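Local coordinates for protein branched-chain-amino-acid aminotransferase (PDB 6THQ) that probably catalyses the reversible, pyridoxal-phosphate-dependent transfer of an amino group from valine, leucine or isoleucine to 2-oxoglutarate in branched-chain amino acid biosynthesis, at residues A71-L76 with V159-T164; V42-R47 with M64-R69. All coordinates share one frame; numbering follows the deposited sequence. Where two conformers were deposited one is given.

Contact 1: A71-L76 with V159-T164. With PY5 (2-[O-phosphonopyridoxyl]-amino-pentanoic acid), chain E; PLP (pyridoxal-5'-phosphate), chain D.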
loop_
_atom_site.group_PDB
_atom_site.type_symbol
_atom_site.label_atom_id
_atom_site.label_comp_id
_atom_site.label_asym_id
_atom_site.label_seq_id
_atom_site.Cartn_x
_atom_site.Cartn_y
_atom_site.Cartn_z
ATOM N N ALA A 71 -0.069 12.872 6.445
ATOM C CA ALA A 71 -1.441 12.880 5.938
ATOM C C ALA A 71 -1.588 13.989 4.910
ATOM O O ALA A 71 -2.247 13.821 3.908
ATOM C CB ALA A 71 -2.469 12.962 7.064
ATOM N N LYS A 72 -0.946 15.118 5.132
ATOM C CA LYS A 72 -1.000 16.195 4.176
ATOM C C LYS A 72 -0.302 15.747 2.854
ATOM O O LYS A 72 -0.739 16.084 1.762
ATOM C CB LYS A 72 -0.329 17.426 4.769
ATOM C CG LYS A 72 -0.433 18.657 3.865
ATOM C CD LYS A 72 0.258 19.902 4.419
ATOM C CE LYS A 72 0.070 21.012 3.368
ATOM N NZ LYS A 72 0.373 22.369 3.862
ATOM N N ILE A 73 0.822 15.049 2.964
ATOM C CA ILE A 73 1.535 14.576 1.791
ATOM C C ILE A 73 0.651 13.692 0.885
ATOM O O ILE A 73 0.591 13.950 -0.299
ATOM C CB ILE A 73 2.879 13.908 2.190
ATOM C CG1 ILE A 73 3.835 14.973 2.716
ATOM C CG2 ILE A 73 3.487 13.176 1.014
ATOM C CD1 ILE A 73 4.997 14.387 3.472
ATOM N N ILE A 74 -0.094 12.750 1.451
ATOM C CA ILE A 74 -0.853 11.790 0.630
ATOM C C ILE A 74 -2.265 12.276 0.354
ATOM O O ILE A 74 -2.989 11.615 -0.332
ATOM C CB ILE A 74 -0.947 10.345 1.224
ATOM C CG1 ILE A 74 -1.908 10.231 2.431
ATOM C CG2 ILE A 74 0.399 9.770 1.564
ATOM C CD1 ILE A 74 -2.181 8.815 2.865
ATOM N N GLY A 75 -2.663 13.416 0.913
ATOM C CA GLY A 75 -4.023 13.950 0.721
ATOM C C GLY A 75 -5.099 13.349 1.650
ATOM O O GLY A 75 -6.260 13.275 1.270
ATOM N N LEU A 76 -4.716 12.876 2.839
ATOM C CA LEU A 76 -5.660 12.340 3.776
ATOM C C LEU A 76 -6.019 13.461 4.767
ATOM O O LEU A 76 -5.137 14.158 5.307
ATOM C CB LEU A 76 -5.018 11.171 4.520
ATOM C CG LEU A 76 -5.743 10.468 5.649
ATOM C CD1 LEU A 76 -6.916 9.720 5.021
ATOM C CD2 LEU A 76 -4.827 9.508 6.380
ATOM N N VAL A 159 7.551 8.409 -0.604
ATOM C CA VAL A 159 8.209 7.556 0.360
ATOM C C VAL A 159 8.598 8.325 1.610
ATOM O O VAL A 159 8.877 7.700 2.625
ATOM C CB VAL A 159 9.636 7.157 -0.026
ATOM C CG1 VAL A 159 9.947 5.685 0.185
ATOM C CG2 VAL A 159 10.204 7.920 -1.179
ATOM N N MET A 160 8.720 9.646 1.526
ATOM C CA MET A 160 9.057 10.407 2.745
ATOM C C MET A 160 7.878 10.286 3.808
ATOM O O MET A 160 8.137 10.381 4.997
ATOM C CB MET A 160 9.385 11.879 2.460
ATOM C CG MET A 160 10.363 12.486 3.495
ATOM S SD MET A 160 10.723 14.272 3.336
ATOM C CE MET A 160 9.169 14.953 3.932
ATOM N N ALA A 161 6.632 10.070 3.362
ATOM C CA ALA A 161 5.541 9.877 4.289
ATOM C C ALA A 161 5.497 8.456 4.892
ATOM O O ALA A 161 5.921 7.485 4.256
ATOM C CB ALA A 161 4.240 10.198 3.607
ATOM N N LYS A 162 5.023 8.333 6.128
ATOM C CA LYS A 162 4.852 6.994 6.720
ATOM C C LYS A 162 3.466 6.571 6.326
ATOM O O LYS A 162 2.520 6.631 7.139
ATOM C CB LYS A 162 5.108 6.989 8.250
ATOM C CG LYS A 162 5.731 5.703 8.769
ATOM C CD LYS A 162 6.151 5.789 10.232
ATOM C CE LYS A 162 7.332 4.894 10.600
ATOM N NZ LYS A 162 6.977 3.637 11.314
ATOM N N ALA A 163 3.335 6.202 5.052
ATOM C CA ALA A 163 2.017 5.922 4.438
ATOM C C ALA A 163 1.878 4.415 4.336
ATOM O O ALA A 163 2.809 3.708 3.960
ATOM C CB ALA A 163 1.908 6.527 3.025
ATOM N N THR A 164 0.700 3.899 4.651
ATOM C CA THR A 164 0.541 2.461 4.782
ATOM C C THR A 164 0.854 1.673 3.516
ATOM O O THR A 164 1.559 0.686 3.574
ATOM C CB THR A 164 -0.914 2.172 5.183
ATOM O OG1 THR A 164 -1.755 2.784 4.213
ATOM C CG2 THR A 164 -1.245 2.753 6.612
HETATM N N1 PY5 E . 12.710 3.712 7.721
HETATM C C2 PY5 E . 11.632 2.884 7.709
HETATM C C2A PY5 E . 11.286 2.152 6.439
HETATM C C3 PY5 E . 10.877 2.647 8.988
HETATM O O3 PY5 E . 9.811 1.783 9.062
HETATM C C4 PY5 E . 11.334 3.393 10.212
HETATM C C4A PY5 E . 10.644 3.226 11.564
HETATM C C5 PY5 E . 12.505 4.293 10.053
HETATM C C6 PY5 E . 13.111 4.400 8.805
HETATM C C5A PY5 E . 13.005 5.082 11.261
HETATM O O4P PY5 E . 11.946 5.933 11.723
HETATM P P PY5 E . 11.853 6.538 13.214
HETATM O O1P PY5 E . 11.197 5.445 14.016
HETATM O O2P PY5 E . 13.280 6.689 13.652
HETATM O O3P PY5 E . 11.054 7.819 13.018
HETATM N N PY5 E . 9.298 2.837 11.233
HETATM C CA PY5 E . 8.749 1.688 11.909
HETATM C C PY5 E . 9.009 2.020 13.369
HETATM O O PY5 E . 7.965 2.520 13.779
HETATM C CB PY5 E . 9.123 0.319 11.271
HETATM C CG PY5 E . 7.865 -0.475 10.893
HETATM C CD PY5 E . 7.504 -1.354 12.094
HETATM O OXT PY5 E . 10.075 1.912 14.061
HETATM N N1 PLP D . 12.119 3.886 8.018
HETATM C C2 PLP D . 10.889 3.344 7.898
HETATM C C2A PLP D . 10.582 2.712 6.582
HETATM C C3 PLP D . 9.951 3.326 9.066
HETATM O O3 PLP D . 8.698 2.773 9.039
HETATM C C4 PLP D . 10.419 3.970 10.329
HETATM C C4A PLP D . 9.502 4.014 11.544
HETATM C C5 PLP D . 11.798 4.543 10.294
HETATM C C6 PLP D . 12.568 4.460 9.135
HETATM C C5A PLP D . 12.421 5.209 11.501
HETATM O O4P PLP D . 11.741 6.409 11.789
HETATM P P PLP D . 11.636 6.819 13.329
HETATM O O1P PLP D . 11.006 5.583 13.922
HETATM O O2P PLP D . 13.052 7.018 13.782
HETATM O O3P PLP D . 10.794 8.067 13.258
#
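The last turn of helix 60-74 sets I73 and I74 against the irregular segment 159-164, with the CA atoms of I73 and A161 6.7 Å apart and those of I74 and A163 7.6 Å apart. No hydrogen bond crosses; two isoleucines meet two alanines. I73 places CG2 anti to its backbone N (CG1 at chi1 -69°), and this methyl meets A161 CB at 4.0 Å. I74 sends its own CG2 to A163 CB at 3.9 Å; the same I74 CG2 is 4.4 Å from A161 CB. The short alanine methyls let the loop run close to the helix, while the branched isoleucines present a methyl directly from CB. A Schellman motif ends the helix at this point: L76 N bonds to A71 O at 2.9 Å, and G75, the C-prime residue, takes a positive phi of 83° that glycine accepts readily. Between the two alanines K162 centres an inverse gamma turn, closed by a weak bond from A163 N to A161 O. Its CB points away from segment 71-76, and the chain passes R66 of the same helix. S70 OG takes the K162 N-H. Bent at its last torsion, the lysine ends beside C4A of PLP, the carbon that the lysine of class-IV aminotransferases joins as a Schiff base, consistent with K162 being that lysine; PLP and PY5 overlap and K162 has two conformers, so its bonding details are doubtful.

Contact 2: V42-R47 with M64-R69. With PLP (pyridoxal-5'-phosphate), chain D; PY5 (2-[O-phosphonopyridoxyl]-amino-pentanoic acid), chain E.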
loop_
_atom_site.group_PDB
_atom_site.type_symbol
_atom_site.label_atom_id
_atom_site.label_comp_id
_atom_site.label_asym_id
_atom_site.label_seq_id
_atom_site.Cartn_x
_atom_site.Cartn_y
_atom_site.Cartn_z
ATOM N N VAL A 42 -2.082 6.594 6.963
ATOM C CA VAL A 42 -0.750 6.956 7.513
ATOM C C VAL A 42 -0.684 6.380 8.915
ATOM O O VAL A 42 -1.710 6.166 9.520
ATOM C CB VAL A 42 -0.438 8.450 7.463
ATOM C CG1 VAL A 42 -0.450 8.949 6.004
ATOM C CG2 VAL A 42 -1.411 9.300 8.296
ATOM N N PHE A 43 0.507 6.079 9.402
ATOM C CA PHE A 43 0.679 5.589 10.744
ATOM C C PHE A 43 1.963 6.155 11.424
ATOM O O PHE A 43 2.720 6.904 10.812
ATOM C CB PHE A 43 0.701 4.081 10.774
ATOM C CG PHE A 43 1.895 3.469 10.111
ATOM C CD1 PHE A 43 1.970 3.380 8.689
ATOM C CD2 PHE A 43 2.938 2.929 10.869
ATOM C CE1 PHE A 43 3.071 2.753 8.081
ATOM C CE2 PHE A 43 4.029 2.303 10.269
ATOM C CZ PHE A 43 4.096 2.226 8.879
ATOM N N GLU A 44 2.182 5.806 12.698
ATOM C CA GLU A 44 3.347 6.222 13.440
ATOM C C GLU A 44 3.845 5.086 14.295
ATOM O O GLU A 44 3.184 4.037 14.436
ATOM C CB GLU A 44 3.064 7.474 14.304
ATOM C CG GLU A 44 3.280 8.821 13.590
ATOM C CD GLU A 44 4.722 8.984 13.076
ATOM O OE1 GLU A 44 5.652 8.346 13.656
ATOM O OE2 GLU A 44 4.950 9.725 12.090
ATOM N N GLY A 45 5.037 5.282 14.840
ATOM C CA GLY A 45 5.687 4.364 15.755
ATOM C C GLY A 45 6.263 5.255 16.863
ATOM O O GLY A 45 7.077 6.120 16.581
ATOM N N ILE A 46 5.816 5.061 18.123
ATOM C CA ILE A 46 6.231 5.894 19.237
ATOM C C ILE A 46 6.568 5.006 20.398
ATOM O O ILE A 46 5.835 4.065 20.710
ATOM C CB ILE A 46 5.166 6.897 19.662
ATOM C CG1 ILE A 46 4.570 7.609 18.469
ATOM C CG2 ILE A 46 5.846 7.955 20.538
ATOM C CD1 ILE A 46 3.410 8.560 18.762
ATOM N N ARG A 47 7.728 5.223 20.999
ATOM C CA ARG A 47 8.068 4.399 22.146
ATOM C C ARG A 47 7.811 5.155 23.459
ATOM O O ARG A 47 7.866 6.390 23.507
ATOM C CB ARG A 47 9.509 3.947 22.070
ATOM C CG ARG A 47 9.667 2.535 21.510
ATOM C CD ARG A 47 11.080 2.125 21.762
ATOM N NE ARG A 47 11.451 0.894 21.132
ATOM C CZ ARG A 47 11.564 -0.252 21.782
ATOM N NH1 ARG A 47 11.319 -0.307 23.061
ATOM N NH2 ARG A 47 11.927 -1.357 21.151
ATOM N N MET A 64 3.608 13.104 16.324
ATOM C CA MET A 64 2.239 13.488 15.926
ATOM C C MET A 64 2.221 14.583 14.843
ATOM O O MET A 64 1.360 14.592 13.964
ATOM C CB MET A 64 1.354 13.851 17.136
ATOM C CG MET A 64 1.139 12.685 18.099
ATOM S SD MET A 64 0.341 11.345 17.169
ATOM C CE MET A 64 0.177 10.043 18.349
ATOM N N GLU A 65 3.173 15.493 14.871
ATOM C CA GLU A 65 3.278 16.425 13.783
ATOM C C GLU A 65 3.669 15.723 12.464
ATOM O O GLU A 65 3.235 16.172 11.410
ATOM C CB GLU A 65 4.285 17.505 14.082
ATOM C CG GLU A 65 3.800 18.482 15.102
ATOM C CD GLU A 65 4.889 19.480 15.487
ATOM O OE1 GLU A 65 6.075 19.374 15.013
ATOM O OE2 GLU A 65 4.559 20.385 16.288
ATOM N N ARG A 66 4.488 14.666 12.525
ATOM C CA ARG A 66 4.893 13.912 11.356
ATOM C C ARG A 66 3.663 13.163 10.808
ATOM O O ARG A 66 3.483 13.080 9.579
ATOM C CB ARG A 66 6.045 12.928 11.614
ATOM C CG ARG A 66 6.531 12.275 10.293
ATOM C CD ARG A 66 7.790 11.494 10.499
ATOM N NE ARG A 66 7.538 10.254 11.267
ATOM C CZ ARG A 66 8.470 9.385 11.677
ATOM N NH1 ARG A 66 9.748 9.594 11.427
ATOM N NH2 ARG A 66 8.145 8.311 12.391
ATOM N N LEU A 67 2.822 12.652 11.705
ATOM C CA LEU A 67 1.598 11.924 11.327
ATOM C C LEU A 67 0.805 12.839 10.457
ATOM O O LEU A 67 0.349 12.433 9.367
ATOM C CB LEU A 67 0.764 11.467 12.552
ATOM C CG LEU A 67 -0.435 10.594 12.149
ATOM C CD1 LEU A 67 -0.082 9.144 12.006
ATOM C CD2 LEU A 67 -1.544 10.676 13.138
ATOM N N LEU A 68 0.685 14.086 10.875
ATOM C CA LEU A 68 -0.117 15.043 10.107
ATOM C C LEU A 68 0.604 15.477 8.840
ATOM O O LEU A 68 -0.066 15.765 7.874
ATOM C CB LEU A 68 -0.501 16.308 10.922
ATOM C CG LEU A 68 -1.383 15.990 12.136
ATOM C CD1 LEU A 68 -1.544 17.257 12.966
ATOM C CD2 LEU A 68 -2.736 15.411 11.831
ATOM N N ARG A 69 1.953 15.569 8.840
ATOM C CA ARG A 69 2.695 15.870 7.589
ATOM C C ARG A 69 2.474 14.729 6.561
ATOM O O ARG A 69 2.203 14.993 5.363
ATOM C CB ARG A 69 4.187 16.133 7.828
ATOM C CG ARG A 69 4.511 17.605 8.126
ATOM C CD ARG A 69 6.017 17.963 8.134
ATOM N NE ARG A 69 6.865 16.845 8.593
ATOM C CZ ARG A 69 7.261 16.646 9.860
ATOM N NH1 ARG A 69 6.879 17.493 10.816
ATOM N NH2 ARG A 69 8.040 15.599 10.158
HETATM N N1 PLP D . 12.119 3.886 8.018
HETATM C C2 PLP D . 10.889 3.344 7.898
HETATM C C2A PLP D . 10.582 2.712 6.582
HETATM C C3 PLP D . 9.951 3.326 9.066
HETATM O O3 PLP D . 8.698 2.773 9.039
HETATM C C4 PLP D . 10.419 3.970 10.329
HETATM C C4A PLP D . 9.502 4.014 11.544
HETATM C C5 PLP D . 11.798 4.543 10.294
HETATM C C6 PLP D . 12.568 4.460 9.135
HETATM C C5A PLP D . 12.421 5.209 11.501
HETATM O O4P PLP D . 11.741 6.409 11.789
HETATM P P PLP D . 11.636 6.819 13.329
HETATM O O1P PLP D . 11.006 5.583 13.922
HETATM O O2P PLP D . 13.052 7.018 13.782
HETATM O O3P PLP D . 10.794 8.067 13.258
HETATM N N1 PY5 E . 12.710 3.712 7.721
HETATM C C2 PY5 E . 11.632 2.884 7.709
HETATM C C2A PY5 E . 11.286 2.152 6.439
HETATM C C3 PY5 E . 10.877 2.647 8.988
HETATM O O3 PY5 E . 9.811 1.783 9.062
HETATM C C4 PY5 E . 11.334 3.393 10.212
HETATM C C4A PY5 E . 10.644 3.226 11.564
HETATM C C5 PY5 E . 12.505 4.293 10.053
HETATM C C6 PY5 E . 13.111 4.400 8.805
HETATM C C5A PY5 E . 13.005 5.082 11.261
HETATM O O4P PY5 E . 11.946 5.933 11.723
HETATM P P PY5 E . 11.853 6.538 13.214
HETATM O O1P PY5 E . 11.197 5.445 14.016
HETATM O O2P PY5 E . 13.280 6.689 13.652
HETATM O O3P PY5 E . 11.054 7.819 13.018
HETATM N N PY5 E . 9.298 2.837 11.233
HETATM C CA PY5 E . 8.749 1.688 11.909
HETATM C C PY5 E . 9.009 2.020 13.369
HETATM O O PY5 E . 7.965 2.520 13.779
HETATM C CB PY5 E . 9.123 0.319 11.271
HETATM C CG PY5 E . 7.865 -0.475 10.893
HETATM C CD PY5 E . 7.504 -1.354 12.094
HETATM O OXT PY5 E . 10.075 1.912 14.061
#
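V42, on strand 42-50, starts the contact by resting its CG2 methyl on helix 60-74, 3.7 Å from the carbonyl O of L67 and 3.9 Å from L67 CD1. The beta-branched valine suits both the strand and the packing against L67, S70 and A71 of the helix. F43 turns its ring the other way, edge-to-face with Y167, and offers L67 CD1 its backbone carbonyl carbon instead. E44 returns to the helix and has two roles. Its CG lies 3.7 Å from L67 CD1, the two side chains running past one another in opposite directions, so the leucine packs against the aliphatic part of the glutamate. The bend at chi2 (-59°) then swings the carboxylate to R66, which grips it side-on: R66 NE donates to E44 OE2 at 2.8 Å, almost straight at 174°, and R66 NH2 to E44 OE1 at 2.8 Å. Both oxygens use their syn lone pairs, and the two flat groups are nearly coplanar, 20° apart. OE1 also accepts from H63 ND1 and, weakly, from G45 N. Having no side chain, G45 lets PY5 O approach its CA to 3.5 Å. I46 then reaches CD1 to M64 CE, crossing at about a right angle; the flexible methionine brings its end back to a strand from which its CB points away. R66 NH1 bonds to E221 O and to phosphate O3P of whichever of the overlapping PLP and PY5 is present; NH2 reaches O3P more weakly while still holding E44 OE1. E44 thus acts as a second-shell residue: by holding NE and NH2 it fixes the rotation of the guanidinium, and its negative charge probably balances the arginine that anchors the cofactor phosphate.

How the contacts relate
From the N terminus, strand 42-50 turns into strand 55-58 and then helix 60-74, whose middle returns to the first strand in contact 2, closing a short strand-turn-strand-helix loop. Contact 1 opens only afterwards, from the C-terminal end of that same helix, and closes a much longer excursion through helix 82-96 and strands 102-110, 124-132 and 142-146. The two loops therefore follow in series, neither enclosing nor crossing the other. Their segments still touch: K162 O probably accepts a hydrogen bond from F43 N, and I74 CD1 packs on V42 CG1. Strand 42-50, helix 60-74 and the loop before helix 167-179 are thereby tied together, with R66 and K162 reaching the cofactor from them.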